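Local structure of 2-C-methyl-D-erythritol 2,4-cyclodiphosphate synthase (Thermus thermophilus, 1IV3) at residues 44-49 with 54-59; 59-64 with 74-79. The protein converts 4-diphosphocytidyl-2-C-methyl-D-erythritol 2-phosphate into 2-C-methyl-D-erythritol 2,4-cyclodiphosphate with release of CMP, a step of non-mevalonate isoprenoid synthesis. The protein carries 3 engineered substitutions. All blocks are in the same frame, centred on the assembly; numbering follows the deposited sequence.

Interaction 1 of 2, residues 44-49 with 54-59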
loop_
_atom_site.group_PDB
_atom_site.type_symbol
_atom_site.label_atom_id
_atom_site.label_comp_id
_atom_site.label_asym_id
_atom_site.label_seq_id
_atom_site.Cartn_x
_atom_site.Cartn_y
_atom_site.Cartn_z
ATOM N N LEU A 44 6.353 -0.336 10.121
ATOM C CA LEU A 44 5.478 0.041 11.234
ATOM C C LEU A 44 5.942 1.351 11.847
ATOM O O LEU A 44 5.142 2.211 12.214
ATOM C CB LEU A 44 5.464 -1.059 12.318
ATOM C CG LEU A 44 4.708 -2.325 11.904
ATOM C CD1 LEU A 44 5.000 -3.506 12.820
ATOM C CD2 LEU A 44 3.212 -2.019 11.852
ATOM N N THR A 45 7.264 1.510 11.965
ATOM C CA THR A 45 7.793 2.727 12.603
ATOM C C THR A 45 7.482 3.957 11.742
ATOM O O THR A 45 7.011 5.002 12.221
ATOM C CB THR A 45 9.307 2.607 12.830
ATOM O OG1 THR A 45 9.627 1.476 13.656
ATOM C CG2 THR A 45 9.838 3.823 13.591
ATOM N N ASP A 46 7.750 3.831 10.439
ATOM C CA ASP A 46 7.397 4.922 9.528
ATOM C C ASP A 46 5.893 5.214 9.576
ATOM O O ASP A 46 5.485 6.376 9.547
ATOM C CB ASP A 46 7.818 4.628 8.092
ATOM C CG ASP A 46 9.236 5.053 7.750
ATOM O OD1 ASP A 46 9.860 5.758 8.574
ATOM O OD2 ASP A 46 9.734 4.715 6.651
ATOM N N ALA A 47 5.039 4.192 9.630
ATOM C CA ALA A 47 3.596 4.421 9.661
ATOM C C ALA A 47 3.191 5.203 10.904
ATOM O O ALA A 47 2.368 6.121 10.832
ATOM C CB ALA A 47 2.844 3.095 9.603
ATOM N N LEU A 48 3.761 4.836 12.073
ATOM C CA LEU A 48 3.501 5.572 13.313
ATOM C C LEU A 48 3.942 7.015 13.216
ATOM O O LEU A 48 3.196 7.937 13.568
ATOM C CB LEU A 48 4.238 4.883 14.471
ATOM C CG LEU A 48 3.694 3.514 14.895
ATOM C CD1 LEU A 48 4.638 2.847 15.907
ATOM C CD2 LEU A 48 2.297 3.611 15.511
ATOM N N LEU A 49 5.178 7.216 12.742
ATOM C CA LEU A 49 5.694 8.585 12.617
ATOM C C LEU A 49 4.801 9.385 11.689
ATOM O O LEU A 49 4.435 10.538 11.924
ATOM C CB LEU A 49 7.126 8.564 12.082
ATOM C CG LEU A 49 8.188 7.919 12.985
ATOM C CD1 LEU A 49 9.548 7.938 12.288
ATOM C CD2 LEU A 49 8.252 8.626 14.329
ATOM N N LEU A 54 5.660 13.286 11.782
ATOM C CA LEU A 54 6.932 13.481 12.475
ATOM C C LEU A 54 8.151 13.244 11.622
ATOM O O LEU A 54 9.280 13.578 11.970
ATOM C CB LEU A 54 6.937 12.540 13.688
ATOM C CG LEU A 54 5.790 12.861 14.665
ATOM C CD1 LEU A 54 5.702 11.780 15.723
ATOM C CD2 LEU A 54 6.002 14.247 15.242
ATOM N N GLY A 55 7.958 12.666 10.437
ATOM C CA GLY A 55 9.098 12.459 9.559
ATOM C C GLY A 55 9.160 10.989 9.180
ATOM O O GLY A 55 8.091 10.440 8.914
ATOM N N ASP A 56 10.344 10.403 9.173
ATOM C CA ASP A 56 10.478 8.978 8.866
ATOM C C ASP A 56 11.758 8.482 9.535
ATOM O O ASP A 56 12.468 9.246 10.214
ATOM C CB ASP A 56 10.438 8.706 7.368
ATOM C CG ASP A 56 11.502 9.410 6.573
ATOM O OD1 ASP A 56 12.658 9.441 7.036
ATOM O OD2 ASP A 56 11.281 9.931 5.460
ATOM N N ILE A 57 12.050 7.200 9.386
ATOM C CA ILE A 57 13.212 6.662 10.099
ATOM C C ILE A 57 14.520 7.187 9.538
ATOM O O ILE A 57 15.526 7.198 10.270
ATOM C CB ILE A 57 13.270 5.117 10.036
ATOM C CG1 ILE A 57 13.188 4.559 8.620
ATOM C CG2 ILE A 57 12.200 4.537 10.948
ATOM C CD1 ILE A 57 13.442 3.056 8.536
ATOM N N GLY A 58 14.529 7.597 8.270
ATOM C CA GLY A 58 15.746 8.166 7.686
ATOM C C GLY A 58 16.064 9.469 8.401
ATOM O O GLY A 58 17.230 9.797 8.626
ATOM N N LEU A 59 15.037 10.223 8.782
ATOM C CA LEU A 59 15.218 11.501 9.446
ATOM C C LEU A 59 15.564 11.320 10.923
ATOM O O LEU A 59 16.501 11.949 11.419
ATOM C CB LEU A 59 13.960 12.372 9.346
ATOM C CG LEU A 59 14.008 13.645 10.200
ATOM C CD1 LEU A 59 14.959 14.667 9.579
ATOM C CD2 LEU A 59 12.626 14.234 10.381
#
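Leu54 opens the contact by giving its backbone N to Leu49 O (3.0 Å), a nearly straight bond (170°) whose donor stands well above the carbonyl plane; its CB also rests near Leu49 CD2. At Gly55 the backbone angles (125°/-138°) would jam any CB against the preceding carbonyl O and against Leu59 CD2, so the missing side chain suits the turn, and Leu49 CB packs on Gly55 O at 3.8 Å. Leu49 CD1 reaches on to the backbone of Asp56, 3.6 Å from Asp56 C. Asp56 is the N-cap of helix 57-60: its OD1 accepts from Leu59 N, while OD2 forms a salt bridge with Arg109 of the second subunit. Ile57 N gives a short bond to Asp46 OD1 (2.7 Å); the nitrogen lies nearly in line with the C-O bond, though the N-H is noticeably bent. With an alanine at Asp46, the amide of Ile57 would probably lose its side-chain acceptor, and Asp56 CB and Ile57 CG1 their contact with the carboxylate. With CG2 anti to its carbonyl carbon, Ile57 sets this methyl against Thr45 CG2 at 3.6 Å, and CG1 lies near the oxygens of Asp46, closest to OD1 (3.5 Å). Asp56 to Gly58 probably line the substrate pocket. Helix 39-50 is backed here by helix 73-86, where Leu77 and Ala80 meet Thr45, and by strand 141-150, where Val148 meets Ala47.

Interaction 2 of 2, residues 59-64 with 74-79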
loop_
_atom_site.group_PDB
_atom_site.type_symbol
_atom_site.label_atom_id
_atom_site.label_comp_id
_atom_site.label_asym_id
_atom_site.label_seq_id
_atom_site.Cartn_x
_atom_site.Cartn_y
_atom_site.Cartn_z
ATOM N N LEU A 59 15.037 10.223 8.782
ATOM C CA LEU A 59 15.218 11.501 9.446
ATOM C C LEU A 59 15.564 11.320 10.923
ATOM O O LEU A 59 16.501 11.949 11.419
ATOM C CB LEU A 59 13.960 12.372 9.346
ATOM C CG LEU A 59 14.008 13.645 10.200
ATOM C CD1 LEU A 59 14.959 14.667 9.579
ATOM C CD2 LEU A 59 12.626 14.234 10.381
ATOM N N LEU A 60 14.791 10.474 11.605
ATOM C CA LEU A 60 14.887 10.441 13.061
ATOM C C LEU A 60 15.926 9.449 13.558
ATOM O O LEU A 60 16.456 9.603 14.669
ATOM C CB LEU A 60 13.525 10.123 13.658
ATOM C CG LEU A 60 12.332 11.031 13.423
ATOM C CD1 LEU A 60 11.230 10.656 14.414
ATOM C CD2 LEU A 60 12.668 12.500 13.560
ATOM N N PHE A 61 16.248 8.442 12.742
ATOM C CA PHE A 61 17.155 7.407 13.220
ATOM C C PHE A 61 18.307 7.173 12.263
ATOM O O PHE A 61 18.543 6.016 11.878
ATOM C CB PHE A 61 16.370 6.108 13.457
ATOM C CG PHE A 61 15.150 6.271 14.348
ATOM C CD1 PHE A 61 15.282 6.584 15.704
ATOM C CD2 PHE A 61 13.866 6.125 13.853
ATOM C CE1 PHE A 61 14.156 6.734 16.494
ATOM C CE2 PHE A 61 12.746 6.273 14.642
ATOM C CZ PHE A 61 12.876 6.594 15.984
ATOM N N PRO A 62 19.024 8.223 11.879
ATOM C CA PRO A 62 20.074 8.054 10.867
ATOM C C PRO A 62 21.305 7.444 11.512
ATOM O O PRO A 62 21.521 7.633 12.708
ATOM C CB PRO A 62 20.382 9.494 10.446
ATOM C CG PRO A 62 20.218 10.233 11.759
ATOM C CD PRO A 62 18.969 9.614 12.339
ATOM N N ASP A 63 22.098 6.723 10.719
ATOM C CA ASP A 63 23.236 6.049 11.355
ATOM C C ASP A 63 24.365 7.029 11.648
ATOM O O ASP A 63 25.403 6.644 12.193
ATOM C CB ASP A 63 23.716 4.880 10.503
ATOM C CG ASP A 63 24.066 5.245 9.081
ATOM O OD1 ASP A 63 23.571 6.279 8.589
ATOM O OD2 ASP A 63 24.843 4.488 8.454
ATOM N N THR A 64 24.172 8.294 11.292
ATOM C CA THR A 64 25.113 9.321 11.729
ATOM C C THR A 64 24.870 9.646 13.192
ATOM O O THR A 64 25.686 10.283 13.867
ATOM C CB THR A 64 24.969 10.614 10.915
ATOM O OG1 THR A 64 23.575 10.854 10.640
ATOM C CG2 THR A 64 25.676 10.447 9.587
ATOM N N GLU A 74 13.599 -2.642 16.861
ATOM C CA GLU A 74 12.568 -2.462 17.884
ATOM C C GLU A 74 12.799 -1.202 18.717
ATOM O O GLU A 74 11.864 -0.580 19.225
ATOM C CB GLU A 74 12.512 -3.680 18.822
ATOM C CG GLU A 74 11.835 -3.354 20.155
ATOM C CD GLU A 74 11.721 -4.580 21.045
ATOM O OE1 GLU A 74 12.454 -5.558 20.776
ATOM O OE2 GLU A 74 10.897 -4.543 21.985
ATOM N N VAL A 75 14.053 -0.774 18.871
ATOM C CA VAL A 75 14.329 0.447 19.620
ATOM C C VAL A 75 13.771 1.683 18.925
ATOM O O VAL A 75 13.319 2.644 19.554
ATOM C CB VAL A 75 15.852 0.609 19.800
ATOM C CG1 VAL A 75 16.212 2.015 20.243
ATOM C CG2 VAL A 75 16.342 -0.451 20.791
ATOM N N PHE A 76 13.804 1.657 17.600
ATOM C CA PHE A 76 13.234 2.733 16.805
ATOM C C PHE A 76 11.716 2.702 16.943
ATOM O O PHE A 76 11.092 3.742 17.104
ATOM C CB PHE A 76 13.597 2.617 15.331
ATOM C CG PHE A 76 15.097 2.479 15.130
ATOM C CD1 PHE A 76 15.977 3.029 16.052
ATOM C CD2 PHE A 76 15.584 1.805 14.020
ATOM C CE1 PHE A 76 17.342 2.883 15.872
ATOM C CE2 PHE A 76 16.957 1.653 13.842
ATOM C CZ PHE A 76 17.831 2.200 14.774
ATOM N N LEU A 77 11.138 1.507 16.861
ATOM C CA LEU A 77 9.684 1.412 16.946
ATOM C C LEU A 77 9.187 1.952 18.278
ATOM O O LEU A 77 8.231 2.724 18.362
ATOM C CB LEU A 77 9.251 -0.049 16.760
ATOM C CG LEU A 77 7.734 -0.227 16.969
ATOM C CD1 LEU A 77 7.034 -0.071 15.626
ATOM C CD2 LEU A 77 7.471 -1.556 17.640
ATOM N N ARG A 78 9.867 1.538 19.358
ATOM C CA ARG A 78 9.490 2.046 20.682
ATOM C C ARG A 78 9.685 3.545 20.813
ATOM O O ARG A 78 8.905 4.234 21.477
ATOM C CB ARG A 78 10.309 1.309 21.754
ATOM C CG ARG A 78 10.091 -0.200 21.726
ATOM C CD ARG A 78 10.490 -0.831 23.050
ATOM N NE ARG A 78 10.036 -2.224 23.174
ATOM C CZ ARG A 78 9.031 -2.562 23.982
ATOM N NH1 ARG A 78 8.421 -1.616 24.679
ATOM N NH2 ARG A 78 8.635 -3.821 24.088
ATOM N N GLU A 79 10.723 4.114 20.210
ATOM C CA GLU A 79 10.844 5.573 20.291
ATOM C C GLU A 79 9.702 6.254 19.549
ATOM O O GLU A 79 9.134 7.260 19.982
ATOM C CB GLU A 79 12.204 5.984 19.741
ATOM C CG GLU A 79 12.526 7.454 19.711
ATOM C CD GLU A 79 12.522 8.156 21.051
ATOM O OE1 GLU A 79 12.353 7.546 22.129
ATOM O OE2 GLU A 79 12.707 9.399 21.020
#
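Phe61 and Phe76 mark the closest backbone approach, their CA atoms 7.1 Å apart, where the chain leaves helical angles after helix 57-60 and passes the side of helix 73-86. That spacing leaves room for two phenylalanine rings, which form an offset stack: the centroids are 4.8 Å apart and the planes lie 19° from parallel. Because the side chains slide past each other in opposite directions, each ring covers the other's CB. Phe76 CB sits over the middle of the Phe61 ring, 3.8 Å from its centroid, and Phe61 CB returns the CH-pi contact over the Phe76 face. Where the rings overlap, Phe61 CD1 meets Phe76 CD1 at 3.6 Å. Both CG atoms are anti to their own carbonyl carbons (chi1 -53° in each), which extends each ring alongside its partner.

Here Phe61, just past the short helix, is packed onto the longer helix 73-86 of the IspF (YgbB) fold by aromatic stacking, and Phe61 to Thr64 belong to the probable substrate-binding loop. A flat, apolar ring suits Phe61, since the opposite face of its ring is covered by Leu60 CB and Trp68 adds an edge-to-face contact. The far end of the ring runs to the helix backbone, with Phe61 CZ 3.5 Å from Phe76 O.

Glu79, one helical turn beyond Phe76, closes the ring's edge with its aliphatic part, for a glutamate can offer methylenes to an aromatic edge while its charge is paired elsewhere: Glu79 CG lies in the ring plane, 3.7 Å from Phe61 CE1. Its CG is anti to the backbone N (chi1 179°), and a bend at chi2 then turns the carboxylate away from the ring toward a salt bridge with Arg82.

From the N terminus the chain runs through helix 39-50, and interaction 1 closes the short turn that follows it, bringing residues 54-59 back beside 44-49. Leu59 is common to both contacts. Leaving helix 57-60, the chain makes a longer excursion that interaction 2 closes when helix 73-86 brings 74-79 against 59-64. The two loops follow in series, neither nested nor crossed. In space their centres are about 8 Å apart and they touch directly: Leu49 CD2 packs on Leu60 CD1, and Thr45 meets the backbone at Phe76 and Leu77. Helix 57-60 and its flanking loop are thus tied to both longer helices, which also pack on each other.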